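Local coordinates for polyketide synthase associated protein 5 (Mycobacterium tuberculosis, PDB 1Q9J) that probably catalyses the diesterification of phthiocerol, phthiodiolone and phenolphthiocerol with mycocerosic acids, the last step in making dimycocerosate lipids, at residues A[13-18]-A[63-68]; A[19-24]-A[206-211]; A[96-101]-A[119-124]; A[366-371]-A[391-396]. All blocks are in the same frame, centred on the assembly; numbering follows the deposited sequence.

Contact 1: A[13-18]-A[63-68]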
loop_
_atom_site.group_PDB
_atom_site.type_symbol
_atom_site.label_atom_id
_atom_site.label_comp_id
_atom_site.label_asym_id
_atom_site.label_seq_id
_atom_site.Cartn_x
_atom_site.Cartn_y
_atom_site.Cartn_z
ATOM N N SER A 13 -8.303 14.120 2.350
ATOM C CA SER A 13 -7.234 13.139 2.256
ATOM C C SER A 13 -7.661 11.907 1.436
ATOM O O SER A 13 -6.850 11.294 0.740
ATOM C CB SER A 13 -6.826 12.753 3.679
ATOM O OG SER A 13 -6.141 11.525 3.736
ATOM N N GLU A 14 -8.943 11.563 1.500
ATOM C CA GLU A 14 -9.469 10.399 0.790
ATOM C C GLU A 14 -9.802 10.678 -0.678
ATOM O O GLU A 14 -9.711 9.786 -1.525
ATOM C CB GLU A 14 -10.701 9.901 1.540
ATOM C CG GLU A 14 -10.406 9.794 3.020
ATOM C CD GLU A 14 -11.564 9.322 3.869
ATOM O OE1 GLU A 14 -12.610 10.017 3.891
ATOM O OE2 GLU A 14 -11.404 8.248 4.515
ATOM N N GLU A 15 -10.166 11.922 -0.974
ATOM C CA GLU A 15 -10.513 12.318 -2.331
ATOM C C GLU A 15 -9.469 11.996 -3.371
ATOM O O GLU A 15 -9.800 11.808 -4.530
ATOM C CB GLU A 15 -10.846 13.806 -2.385
ATOM C CG GLU A 15 -12.030 14.140 -1.511
ATOM C CD GLU A 15 -12.633 15.492 -1.797
ATOM O OE1 GLU A 15 -11.903 16.513 -1.702
ATOM O OE2 GLU A 15 -13.851 15.533 -2.112
ATOM N N VAL A 16 -8.205 11.933 -2.985
ATOM C CA VAL A 16 -7.203 11.600 -3.981
ATOM C C VAL A 16 -7.628 10.297 -4.659
ATOM O O VAL A 16 -7.667 10.216 -5.881
ATOM C CB VAL A 16 -5.803 11.396 -3.356
ATOM C CG1 VAL A 16 -4.776 11.113 -4.451
ATOM C CG2 VAL A 16 -5.398 12.649 -2.584
ATOM N N PHE A 17 -7.970 9.288 -3.861
ATOM C CA PHE A 17 -8.352 7.989 -4.403
ATOM C C PHE A 17 -9.640 8.005 -5.228
ATOM O O PHE A 17 -9.849 7.131 -6.076
ATOM C CB PHE A 17 -8.447 6.969 -3.270
ATOM C CG PHE A 17 -7.325 7.074 -2.274
ATOM C CD1 PHE A 17 -7.546 7.626 -1.014
ATOM C CD2 PHE A 17 -6.036 6.660 -2.610
ATOM C CE1 PHE A 17 -6.498 7.765 -0.109
ATOM C CE2 PHE A 17 -4.984 6.796 -1.710
ATOM C CZ PHE A 17 -5.212 7.348 -0.458
ATOM N N ALA A 18 -10.513 8.974 -4.973
ATOM C CA ALA A 18 -11.734 9.072 -5.767
ATOM C C ALA A 18 -11.396 9.838 -7.061
ATOM O O ALA A 18 -11.827 9.459 -8.155
ATOM C CB ALA A 18 -12.831 9.790 -4.993
ATOM N N GLY A 63 -18.939 19.725 -5.382
ATOM C CA GLY A 63 -17.611 19.279 -5.792
ATOM C C GLY A 63 -17.036 18.069 -5.060
ATOM O O GLY A 63 -16.211 17.328 -5.610
ATOM N N GLY A 64 -17.468 17.869 -3.817
ATOM C CA GLY A 64 -16.978 16.754 -3.029
ATOM C C GLY A 64 -17.570 15.407 -3.387
ATOM O O GLY A 64 -18.451 15.301 -4.236
ATOM N N TRP A 65 -17.082 14.367 -2.722
ATOM C CA TRP A 65 -17.554 13.017 -2.968
ATOM C C TRP A 65 -18.319 12.420 -1.801
ATOM O O TRP A 65 -17.887 12.500 -0.646
ATOM C CB TRP A 65 -16.384 12.106 -3.268
ATOM C CG TRP A 65 -15.647 12.470 -4.477
ATOM C CD1 TRP A 65 -14.651 13.403 -4.595
ATOM C CD2 TRP A 65 -15.767 11.839 -5.745
ATOM N NE1 TRP A 65 -14.133 13.376 -5.867
ATOM C CE2 TRP A 65 -14.804 12.424 -6.598
ATOM C CE3 TRP A 65 -16.599 10.828 -6.251
ATOM C CZ2 TRP A 65 -14.641 12.024 -7.932
ATOM C CZ3 TRP A 65 -16.440 10.429 -7.574
ATOM C CH2 TRP A 65 -15.468 11.029 -8.400
ATOM N N ASN A 66 -19.456 11.810 -2.120
ATOM C CA ASN A 66 -20.274 11.156 -1.119
ATOM C C ASN A 66 -20.090 9.660 -1.159
ATOM O O ASN A 66 -19.987 9.052 -2.215
ATOM C CB ASN A 66 -21.764 11.446 -1.321
ATOM C CG ASN A 66 -22.190 12.774 -0.744
ATOM O OD1 ASN A 66 -21.685 13.204 0.288
ATOM N ND2 ASN A 66 -23.138 13.429 -1.405
ATOM N N LEU A 67 -20.038 9.078 0.021
ATOM C CA LEU A 67 -19.934 7.654 0.165
ATOM C C LEU A 67 -21.408 7.322 0.404
ATOM O O LEU A 67 -21.982 7.721 1.428
ATOM C CB LEU A 67 -19.105 7.337 1.397
ATOM C CG LEU A 67 -18.807 5.870 1.611
ATOM C CD1 LEU A 67 -17.742 5.417 0.618
ATOM C CD2 LEU A 67 -18.354 5.658 3.027
ATOM N N VAL A 68 -22.030 6.652 -0.565
ATOM C CA VAL A 68 -23.440 6.292 -0.471
ATOM C C VAL A 68 -23.551 4.822 -0.146
ATOM O O VAL A 68 -22.793 4.007 -0.673
ATOM C CB VAL A 68 -24.176 6.595 -1.790
ATOM C CG1 VAL A 68 -25.644 6.161 -1.698
ATOM C CG2 VAL A 68 -24.093 8.088 -2.078
#
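A helix packs here on a small antiparallel sheet: A18 and E15, one turn apart on helix 12-19, meet the indole of W65, the first residue of strand 65-69. The A18 methyl sits squarely over one face of the indole, and CB lies 3.7 Å from the centroid of the five-membered ring, only 12° off its normal. This is a CH-pi contact. E15 deals with the perimeter instead. Its side chain leaves with CG beside the backbone N (chi1 -61°) and then stretches out, which brings OE2 level with the indole plane, 3.4 Å from W65 CD1. The carboxylate stands nearly upright to the ring, the two planes being 87° apart. That oxygen also passes 3.5 Å from CA of G64. Face and edge of one indole are thus met by a methyl and an acid from the same side of a helix. Further round, W65 touches Q100, while its backbone bonds to L10. Strand 65-69 is the central one of three, between 6-9 and 55-59, and A18 reaches L57 on the latter. The result is helix-on-sheet packing that includes an alanine-tryptophan CH-pi contact.

Contact 2: A[19-24]-A[206-211]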
loop_
_atom_site.group_PDB
_atom_site.type_symbol
_atom_site.label_atom_id
_atom_site.label_comp_id
_atom_site.label_asym_id
_atom_site.label_seq_id
_atom_site.Cartn_x
_atom_site.Cartn_y
_atom_site.Cartn_z
ATOM N N GLN A 19 -10.602 10.895 -6.933
ATOM C CA GLN A 19 -10.202 11.685 -8.087
ATOM C C GLN A 19 -9.423 10.876 -9.140
ATOM O O GLN A 19 -9.400 11.254 -10.305
ATOM C CB GLN A 19 -9.376 12.901 -7.643
ATOM C CG GLN A 19 -8.944 13.789 -8.809
ATOM C CD GLN A 19 -8.283 15.094 -8.369
ATOM O OE1 GLN A 19 -7.370 15.099 -7.531
ATOM N NE2 GLN A 19 -8.724 16.206 -8.958
ATOM N N TYR A 20 -8.782 9.781 -8.736
ATOM C CA TYR A 20 -8.048 8.934 -9.678
ATOM C C TYR A 20 -8.602 7.517 -9.646
ATOM O O TYR A 20 -7.888 6.565 -9.966
ATOM C CB TYR A 20 -6.550 8.861 -9.345
ATOM C CG TYR A 20 -5.810 10.157 -9.570
ATOM C CD1 TYR A 20 -6.065 11.269 -8.774
ATOM C CD2 TYR A 20 -4.891 10.284 -10.608
ATOM C CE1 TYR A 20 -5.433 12.481 -9.002
ATOM C CE2 TYR A 20 -4.247 11.490 -10.853
ATOM C CZ TYR A 20 -4.528 12.589 -10.042
ATOM O OH TYR A 20 -3.929 13.803 -10.274
ATOM N N GLU A 21 -9.870 7.378 -9.268
ATOM C CA GLU A 21 -10.511 6.070 -9.185
ATOM C C GLU A 21 -9.518 5.004 -8.723
ATOM O O GLU A 21 -9.401 3.950 -9.351
ATOM C CB GLU A 21 -11.082 5.676 -10.551
ATOM C CG GLU A 21 -12.388 6.374 -10.956
ATOM C CD GLU A 21 -13.539 5.383 -11.230
ATOM O OE1 GLU A 21 -14.629 5.846 -11.648
ATOM O OE2 GLU A 21 -13.363 4.153 -11.020
ATOM N N VAL A 22 -8.809 5.253 -7.623
ATOM C CA VAL A 22 -7.813 4.287 -7.159
ATOM C C VAL A 22 -8.392 3.052 -6.451
ATOM O O VAL A 22 -9.159 3.166 -5.503
ATOM C CB VAL A 22 -6.762 4.974 -6.215
ATOM C CG1 VAL A 22 -5.713 3.961 -5.777
ATOM C CG2 VAL A 22 -6.099 6.142 -6.920
ATOM N N PHE A 23 -8.007 1.879 -6.935
ATOM C CA PHE A 23 -8.414 0.608 -6.362
ATOM C C PHE A 23 -7.115 -0.152 -6.099
ATOM O O PHE A 23 -6.135 -0.026 -6.850
ATOM C CB PHE A 23 -9.227 -0.246 -7.335
ATOM C CG PHE A 23 -10.693 0.080 -7.391
ATOM C CD1 PHE A 23 -11.146 1.242 -8.022
ATOM C CD2 PHE A 23 -11.632 -0.825 -6.901
ATOM C CE1 PHE A 23 -12.503 1.485 -8.172
ATOM C CE2 PHE A 23 -12.998 -0.575 -7.051
ATOM C CZ PHE A 23 -13.435 0.580 -7.690
ATOM N N THR A 24 -7.124 -0.978 -5.064
ATOM C CA THR A 24 -5.961 -1.760 -4.709
ATOM C C THR A 24 -6.371 -3.209 -4.817
ATOM O O THR A 24 -7.484 -3.568 -4.445
ATOM C CB THR A 24 -5.533 -1.463 -3.259
ATOM O OG1 THR A 24 -5.332 -0.050 -3.094
ATOM C CG2 THR A 24 -4.238 -2.206 -2.923
ATOM N N GLY A 206 -12.240 8.327 -15.663
ATOM C CA GLY A 206 -12.972 7.274 -16.345
ATOM C C GLY A 206 -12.524 5.891 -15.916
ATOM O O GLY A 206 -11.665 5.751 -15.043
ATOM N N LEU A 207 -13.112 4.868 -16.531
ATOM C CA LEU A 207 -12.776 3.486 -16.223
ATOM C C LEU A 207 -11.297 3.336 -15.863
ATOM O O LEU A 207 -10.418 3.897 -16.527
ATOM C CB LEU A 207 -13.153 2.579 -17.401
ATOM C CG LEU A 207 -13.077 3.162 -18.819
ATOM C CD1 LEU A 207 -11.630 3.209 -19.286
ATOM C CD2 LEU A 207 -13.906 2.308 -19.764
ATOM N N PRO A 208 -11.019 2.597 -14.775
ATOM C CA PRO A 208 -9.689 2.316 -14.227
ATOM C C PRO A 208 -8.984 1.204 -14.969
ATOM O O PRO A 208 -9.610 0.207 -15.319
ATOM C CB PRO A 208 -9.983 1.909 -12.779
ATOM C CG PRO A 208 -11.381 2.405 -12.516
ATOM C CD PRO A 208 -12.054 2.147 -13.832
ATOM N N GLN A 209 -7.684 1.367 -15.203
ATOM C CA GLN A 209 -6.894 0.339 -15.888
ATOM C C GLN A 209 -5.695 -0.049 -15.001
ATOM O O GLN A 209 -5.073 0.811 -14.374
ATOM C CB GLN A 209 -6.396 0.845 -17.260
ATOM C CG GLN A 209 -7.470 1.406 -18.247
ATOM C CD GLN A 209 -8.326 0.335 -18.938
ATOM O OE1 GLN A 209 -7.806 -0.594 -19.563
ATOM N NE2 GLN A 209 -9.647 0.483 -18.845
ATOM N N ALA A 210 -5.393 -1.346 -14.951
ATOM C CA ALA A 210 -4.284 -1.882 -14.159
ATOM C C ALA A 210 -3.022 -1.048 -14.329
ATOM O O ALA A 210 -2.795 -0.477 -15.390
ATOM C CB ALA A 210 -4.001 -3.321 -14.567
ATOM N N VAL A 211 -2.205 -0.964 -13.286
ATOM C CA VAL A 211 -0.964 -0.204 -13.377
ATOM C C VAL A 211 0.185 -1.189 -13.617
ATOM O O VAL A 211 0.290 -2.223 -12.952
ATOM C CB VAL A 211 -0.711 0.610 -12.079
ATOM C CG1 VAL A 211 0.492 1.527 -12.242
ATOM C CG2 VAL A 211 -1.941 1.420 -11.732
#
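An acid laid against a proline ring, with E21 at a positive phi (35°), is the odd feature here. The backbone explains the second half of it: E21 is the C-prime residue of a Schellman motif that closes helix 12-19, in which V22 N returns to F17 O and E21 N to A18 O. Y20 is the first residue to leave helical angles, and after the turn the chain heads straight into strand 23-31. CB of E21 points at the loop 206-211, and the side chain starts beside the backbone N before bending at chi2 (-121°). That bend brings OE2 to the CG-CD rim of P208; the side chains meet at a slant. The contact rests on CB of E21, 3.8 Å from P208 CG, since the still closer approach of OE2 to that carbon is doubtful in its detail. No hydrogen bond joins the two segments; the polar end of E21 looks to Q100 instead, where OE2 takes a weak bond from the backbone N. The loop is tied down next door, through Q209 to C370 by a backbone bond and through V211 packed on F368. P208 CB, next to CG in the ring, rests 4.0 Å from the carbonyl O of E21, and the carbonyl O of G206 lies 4.2 Å from E21 CG.

Contact 3: A[96-101]-A[119-124]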
loop_
_atom_site.group_PDB
_atom_site.type_symbol
_atom_site.label_atom_id
_atom_site.label_comp_id
_atom_site.label_asym_id
_atom_site.label_seq_id
_atom_site.Cartn_x
_atom_site.Cartn_y
_atom_site.Cartn_z
ATOM N N LEU A 96 -13.674 -7.825 -16.256
ATOM C CA LEU A 96 -14.070 -7.119 -15.026
ATOM C C LEU A 96 -13.947 -5.605 -15.158
ATOM O O LEU A 96 -12.998 -5.080 -15.742
ATOM C CB LEU A 96 -13.265 -7.589 -13.809
ATOM C CG LEU A 96 -13.814 -7.138 -12.445
ATOM C CD1 LEU A 96 -15.302 -7.442 -12.318
ATOM C CD2 LEU A 96 -13.041 -7.842 -11.350
ATOM N N ARG A 97 -14.925 -4.913 -14.593
ATOM C CA ARG A 97 -14.977 -3.465 -14.651
ATOM C C ARG A 97 -15.172 -2.855 -13.269
ATOM O O ARG A 97 -16.264 -2.912 -12.696
ATOM C CB ARG A 97 -16.125 -3.043 -15.570
ATOM C CG ARG A 97 -16.414 -1.564 -15.584
ATOM C CD ARG A 97 -17.910 -1.319 -15.617
ATOM N NE ARG A 97 -18.216 0.109 -15.580
ATOM C CZ ARG A 97 -19.439 0.612 -15.436
ATOM N NH1 ARG A 97 -20.482 -0.201 -15.313
ATOM N NH2 ARG A 97 -19.621 1.927 -15.418
ATOM N N LEU A 98 -14.102 -2.270 -12.742
ATOM C CA LEU A 98 -14.138 -1.637 -11.431
ATOM C C LEU A 98 -14.723 -0.255 -11.614
ATOM O O LEU A 98 -14.283 0.490 -12.483
ATOM C CB LEU A 98 -12.730 -1.510 -10.858
ATOM C CG LEU A 98 -11.938 -2.803 -10.781
ATOM C CD1 LEU A 98 -10.501 -2.458 -10.543
ATOM C CD2 LEU A 98 -12.481 -3.724 -9.706
ATOM N N ASP A 99 -15.705 0.093 -10.792
ATOM C CA ASP A 99 -16.330 1.399 -10.905
ATOM C C ASP A 99 -16.733 1.964 -9.546
ATOM O O ASP A 99 -17.571 1.384 -8.859
ATOM C CB ASP A 99 -17.566 1.292 -11.794
ATOM C CG ASP A 99 -18.228 2.629 -12.034
ATOM O OD1 ASP A 99 -19.312 2.660 -12.648
ATOM O OD2 ASP A 99 -17.661 3.656 -11.617
ATOM N N GLN A 100 -16.135 3.094 -9.173
ATOM C CA GLN A 100 -16.428 3.765 -7.906
ATOM C C GLN A 100 -17.911 3.972 -7.665
ATOM O O GLN A 100 -18.427 3.662 -6.592
ATOM C CB GLN A 100 -15.801 5.147 -7.864
ATOM C CG GLN A 100 -14.318 5.184 -7.952
ATOM C CD GLN A 100 -13.800 6.609 -7.869
ATOM O OE1 GLN A 100 -12.634 6.839 -7.566
ATOM N NE2 GLN A 100 -14.675 7.577 -8.144
ATOM N N SER A 101 -18.579 4.541 -8.666
ATOM C CA SER A 101 -20.006 4.844 -8.599
ATOM C C SER A 101 -20.852 3.609 -8.359
ATOM O O SER A 101 -22.010 3.720 -7.970
ATOM C CB SER A 101 -20.448 5.509 -9.891
ATOM O OG SER A 101 -20.076 4.709 -10.992
ATOM N N THR A 119 -8.305 -13.016 -5.427
ATOM C CA THR A 119 -7.954 -11.620 -5.637
ATOM C C THR A 119 -9.011 -10.712 -5.056
ATOM O O THR A 119 -10.184 -10.812 -5.412
ATOM C CB THR A 119 -7.812 -11.293 -7.123
ATOM O OG1 THR A 119 -6.943 -12.248 -7.730
ATOM C CG2 THR A 119 -7.233 -9.894 -7.310
ATOM N N LEU A 120 -8.582 -9.827 -4.161
ATOM C CA LEU A 120 -9.483 -8.883 -3.529
ATOM C C LEU A 120 -9.225 -7.492 -4.077
ATOM O O LEU A 120 -8.081 -7.050 -4.166
ATOM C CB LEU A 120 -9.282 -8.864 -2.021
ATOM C CG LEU A 120 -10.373 -8.089 -1.278
ATOM C CD1 LEU A 120 -11.498 -9.048 -0.915
ATOM C CD2 LEU A 120 -9.794 -7.461 -0.014
ATOM N N TYR A 121 -10.297 -6.819 -4.471
ATOM C CA TYR A 121 -10.197 -5.463 -4.992
ATOM C C TYR A 121 -10.856 -4.556 -3.979
ATOM O O TYR A 121 -11.992 -4.786 -3.547
ATOM C CB TYR A 121 -10.897 -5.322 -6.335
ATOM C CG TYR A 121 -10.256 -6.124 -7.429
ATOM C CD1 TYR A 121 -10.555 -7.470 -7.588
ATOM C CD2 TYR A 121 -9.344 -5.532 -8.313
ATOM C CE1 TYR A 121 -9.966 -8.206 -8.603
ATOM C CE2 TYR A 121 -8.746 -6.259 -9.333
ATOM C CZ TYR A 121 -9.062 -7.600 -9.473
ATOM O OH TYR A 121 -8.453 -8.340 -10.468
ATOM N N LEU A 122 -10.134 -3.509 -3.616
ATOM C CA LEU A 122 -10.600 -2.597 -2.602
ATOM C C LEU A 122 -10.302 -1.164 -2.971
ATOM O O LEU A 122 -9.168 -0.814 -3.270
ATOM C CB LEU A 122 -9.894 -2.948 -1.307
ATOM C CG LEU A 122 -10.398 -2.317 -0.020
ATOM C CD1 LEU A 122 -11.865 -2.651 0.209
ATOM C CD2 LEU A 122 -9.525 -2.856 1.100
ATOM N N HIS A 123 -11.322 -0.326 -2.972
ATOM C CA HIS A 123 -11.082 1.059 -3.285
ATOM C C HIS A 123 -10.221 1.657 -2.169
ATOM O O HIS A 123 -10.521 1.501 -0.977
ATOM C CB HIS A 123 -12.395 1.803 -3.415
ATOM C CG HIS A 123 -12.245 3.140 -4.056
ATOM N ND1 HIS A 123 -12.450 3.338 -5.403
ATOM C CD2 HIS A 123 -11.793 4.318 -3.558
ATOM C CE1 HIS A 123 -12.125 4.583 -5.716
ATOM N NE2 HIS A 123 -11.722 5.192 -4.614
ATOM N N HIS A 124 -9.153 2.344 -2.561
ATOM C CA HIS A 124 -8.211 2.926 -1.600
ATOM C C HIS A 124 -8.774 3.975 -0.624
ATOM O O HIS A 124 -8.148 4.295 0.386
ATOM C CB HIS A 124 -7.011 3.513 -2.353
ATOM C CG HIS A 124 -5.728 3.501 -1.573
ATOM N ND1 HIS A 124 -5.590 4.113 -0.346
ATOM C CD2 HIS A 124 -4.501 3.017 -1.888
ATOM C CE1 HIS A 124 -4.338 4.013 0.058
ATOM N NE2 HIS A 124 -3.655 3.352 -0.861
#
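Loop 96-101 travels in broadly the same direction as strand 119-123 but does not pair with it; CA atoms are 8.5 Å apart at L98 and Y121 and 7.6 Å at Q100 and H123, leaving the gap to side chains. Two leucines take the Y121 ring. L98 crosses the tyrosine at about a right angle, and its CD2 approaches the ring obliquely, 3.9 Å from Y121 CD2. L96 runs the opposite way past the same side chain, with CD2 4.1 Å from Y121 CE1, at an exposed and poorly ordered end of the loop. Farther along, Q100 meets H123. The extended glutamine brings CD within 3.4 Å of H123 CE1, with amide and imidazole planes turned 65° apart; which amide atom lies nearest CE1 is uncertain. H123 swings out with CG anti to the backbone N (chi1 -166°), and its NE2 makes a weak hydrogen bond to F17 O. H123 and H124 are the paired histidines of the HHxxxDG motif of this acyltransferase superfamily; H124, by similarity the proton acceptor, takes no part in this contact and stacks on F17. Strand 117-123 lies between 105-110 and 23-31: L98 also packs on F23 and H106, Y121 on S25 and Q108, while L120 and L122 turn to helix 129-148.

Contact 4: A[366-371]-A[391-396]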
loop_
_atom_site.group_PDB
_atom_site.type_symbol
_atom_site.label_atom_id
_atom_site.label_comp_id
_atom_site.label_asym_id
_atom_site.label_seq_id
_atom_site.Cartn_x
_atom_site.Cartn_y
_atom_site.Cartn_z
ATOM N N GLY A 366 0.745 -7.686 -5.245
ATOM C CA GLY A 366 -0.126 -6.550 -5.038
ATOM C C GLY A 366 -0.041 -5.644 -6.240
ATOM O O GLY A 366 1.021 -5.487 -6.847
ATOM N N GLN A 367 -1.163 -5.045 -6.603
ATOM C CA GLN A 367 -1.165 -4.159 -7.750
ATOM C C GLN A 367 -2.271 -3.136 -7.612
ATOM O O GLN A 367 -3.256 -3.364 -6.918
ATOM C CB GLN A 367 -1.367 -4.968 -9.031
ATOM C CG GLN A 367 -1.382 -4.141 -10.303
ATOM C CD GLN A 367 -1.492 -5.004 -11.555
ATOM O OE1 GLN A 367 -1.309 -4.517 -12.672
ATOM N NE2 GLN A 367 -1.795 -6.291 -11.370
ATOM N N PHE A 368 -2.090 -2.004 -8.274
ATOM C CA PHE A 368 -3.075 -0.942 -8.242
ATOM C C PHE A 368 -3.863 -0.925 -9.546
ATOM O O PHE A 368 -3.444 -1.513 -10.548
ATOM C CB PHE A 368 -2.388 0.409 -8.060
ATOM C CG PHE A 368 -1.598 0.525 -6.786
ATOM C CD1 PHE A 368 -0.264 0.915 -6.817
ATOM C CD2 PHE A 368 -2.186 0.253 -5.551
ATOM C CE1 PHE A 368 0.471 1.031 -5.647
ATOM C CE2 PHE A 368 -1.453 0.369 -4.374
ATOM C CZ PHE A 368 -0.123 0.758 -4.424
ATOM N N TYR A 369 -5.009 -0.252 -9.528
ATOM C CA TYR A 369 -5.840 -0.121 -10.719
ATOM C C TYR A 369 -6.392 1.279 -10.836
ATOM O O TYR A 369 -7.564 1.441 -11.131
ATOM C CB TYR A 369 -7.012 -1.094 -10.696
ATOM C CG TYR A 369 -6.644 -2.505 -11.070
ATOM C CD1 TYR A 369 -5.922 -3.315 -10.192
ATOM C CD2 TYR A 369 -7.037 -3.046 -12.299
ATOM C CE1 TYR A 369 -5.604 -4.632 -10.528
ATOM C CE2 TYR A 369 -6.724 -4.359 -12.642
ATOM C CZ TYR A 369 -6.009 -5.144 -11.752
ATOM O OH TYR A 369 -5.704 -6.443 -12.063
ATOM N N CYS A 370 -5.572 2.294 -10.591
ATOM C CA CYS A 370 -6.070 3.649 -10.725
ATOM C C CYS A 370 -6.442 3.910 -12.190
ATOM O O CYS A 370 -6.071 3.141 -13.085
ATOM C CB CYS A 370 -5.022 4.642 -10.239
ATOM S SG CYS A 370 -3.365 4.318 -10.826
ATOM N N SER A 371 -7.189 4.982 -12.437
ATOM C CA SER A 371 -7.595 5.293 -13.801
ATOM C C SER A 371 -6.397 5.745 -14.640
ATOM O O SER A 371 -5.492 6.402 -14.133
ATOM C CB SER A 371 -8.698 6.368 -13.806
ATOM O OG SER A 371 -8.236 7.603 -13.288
ATOM N N GLU A 391 9.950 -3.921 -6.179
ATOM C CA GLU A 391 8.889 -3.631 -7.132
ATOM C C GLU A 391 8.871 -2.182 -7.585
ATOM O O GLU A 391 9.235 -1.271 -6.842
ATOM C CB GLU A 391 7.523 -3.969 -6.543
ATOM C CG GLU A 391 7.265 -5.440 -6.376
ATOM C CD GLU A 391 5.806 -5.728 -6.092
ATOM O OE1 GLU A 391 5.455 -6.902 -5.858
ATOM O OE2 GLU A 391 5.009 -4.769 -6.096
ATOM N N HIS A 392 8.438 -1.980 -8.819
ATOM C CA HIS A 392 8.336 -0.652 -9.383
ATOM C C HIS A 392 6.951 -0.671 -10.042
ATOM O O HIS A 392 6.641 -1.551 -10.856
ATOM C CB HIS A 392 9.446 -0.437 -10.404
ATOM C CG HIS A 392 9.785 1.005 -10.641
ATOM N ND1 HIS A 392 8.920 2.036 -10.340
ATOM C CD2 HIS A 392 10.864 1.577 -11.222
ATOM C CE1 HIS A 392 9.451 3.183 -10.734
ATOM N NE2 HIS A 392 10.628 2.932 -11.273
ATOM N N HIS A 393 6.127 0.288 -9.632
ATOM C CA HIS A 393 4.759 0.439 -10.087
ATOM C C HIS A 393 4.640 1.672 -10.934
ATOM O O HIS A 393 5.381 2.629 -10.730
ATOM C CB HIS A 393 3.822 0.610 -8.899
ATOM C CG HIS A 393 3.767 -0.577 -7.997
ATOM N ND1 HIS A 393 2.749 -1.503 -8.051
ATOM C CD2 HIS A 393 4.601 -0.989 -7.015
ATOM C CE1 HIS A 393 2.956 -2.433 -7.137
ATOM N NE2 HIS A 393 4.075 -2.144 -6.495
ATOM N N GLY A 394 3.702 1.664 -11.878
ATOM C CA GLY A 394 3.507 2.834 -12.713
ATOM C C GLY A 394 3.925 2.719 -14.158
ATOM O O GLY A 394 4.779 1.909 -14.519
ATOM N N HIS A 395 3.305 3.557 -14.981
ATOM C CA HIS A 395 3.582 3.602 -16.416
ATOM C C HIS A 395 4.922 4.296 -16.655
ATOM O O HIS A 395 4.994 5.523 -16.724
ATOM C CB HIS A 395 2.480 4.380 -17.139
ATOM C CG HIS A 395 1.107 3.811 -16.950
ATOM N ND1 HIS A 395 0.727 2.588 -17.459
ATOM C CD2 HIS A 395 0.018 4.308 -16.317
ATOM C CE1 HIS A 395 -0.538 2.357 -17.151
ATOM N NE2 HIS A 395 -0.992 3.386 -16.458
ATOM N N ILE A 396 5.982 3.511 -16.785
ATOM C CA ILE A 396 7.299 4.078 -17.013
ATOM C C ILE A 396 8.086 3.272 -18.040
ATOM O O ILE A 396 7.877 2.061 -18.194
ATOM C CB ILE A 396 8.120 4.150 -15.701
ATOM C CG1 ILE A 396 8.277 2.747 -15.105
ATOM C CG2 ILE A 396 7.433 5.077 -14.710
ATOM C CD1 ILE A 396 9.439 2.610 -14.168
#
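The F368 and H393 rings lean together obliquely, their planes 45° apart and their centroids 5.3 Å from one another. They meet between the two large sheets, probably near the junction of the two related domains: strand 360-368 is an outer strand of the five-stranded sheet, whereas 387-393 belongs to the six-stranded one. The short segments run nearly parallel, at 16°, with axes 9.1 Å apart, too far for sheet pairing, so the space is spanned by side chains. CE1 of F368 hangs over one face of the imidazole, 4.1 Å above its plane and displaced toward the rim. Seen from the histidine, ND1 is the atom turned to the phenyl, 4.1 Å from F368 CD1. The side chains cross at about a right angle, and H393 projects toward strand 360-368 with CG beside its own backbone N (chi1 -64°). F368 is also met edge-to-face by F331 and packs on T24 and L378. E391, two residues back on the same strand, has its OE1 in a salt bridge with R215, and its OE2 accepts a weak bond from H393 NE2. That weak bond is consistent with the ring's present turn, in which CE1 lies edge-on, in plane, to the carbonyl O of G366, 3.6 Å away.

Overall arrangement
Contacts 1 to 3 gather around one end of the five-stranded sheet, and contact 4 leads from its edge strand 360-368 to the six-stranded sheet. Contact 1 passes into contact 2 at the helix end, and contact 2 is laced to contact 3 by a probable backbone hydrogen bond from T24 N to L122 O (2.7 Å), their centres only 8 Å apart. On the other flank, a probable backbone hydrogen bond from Y369 N to F23 O (2.9 Å) joins contact 2 to contact 4. H124, the proposed proton acceptor, ends segment 119-124 of contact 3: its side chain is about 9 Å from those of A18 and E21 and about 5 Å from that of F368. Contacts 1 and 4, 21 Å apart between centres, do not touch.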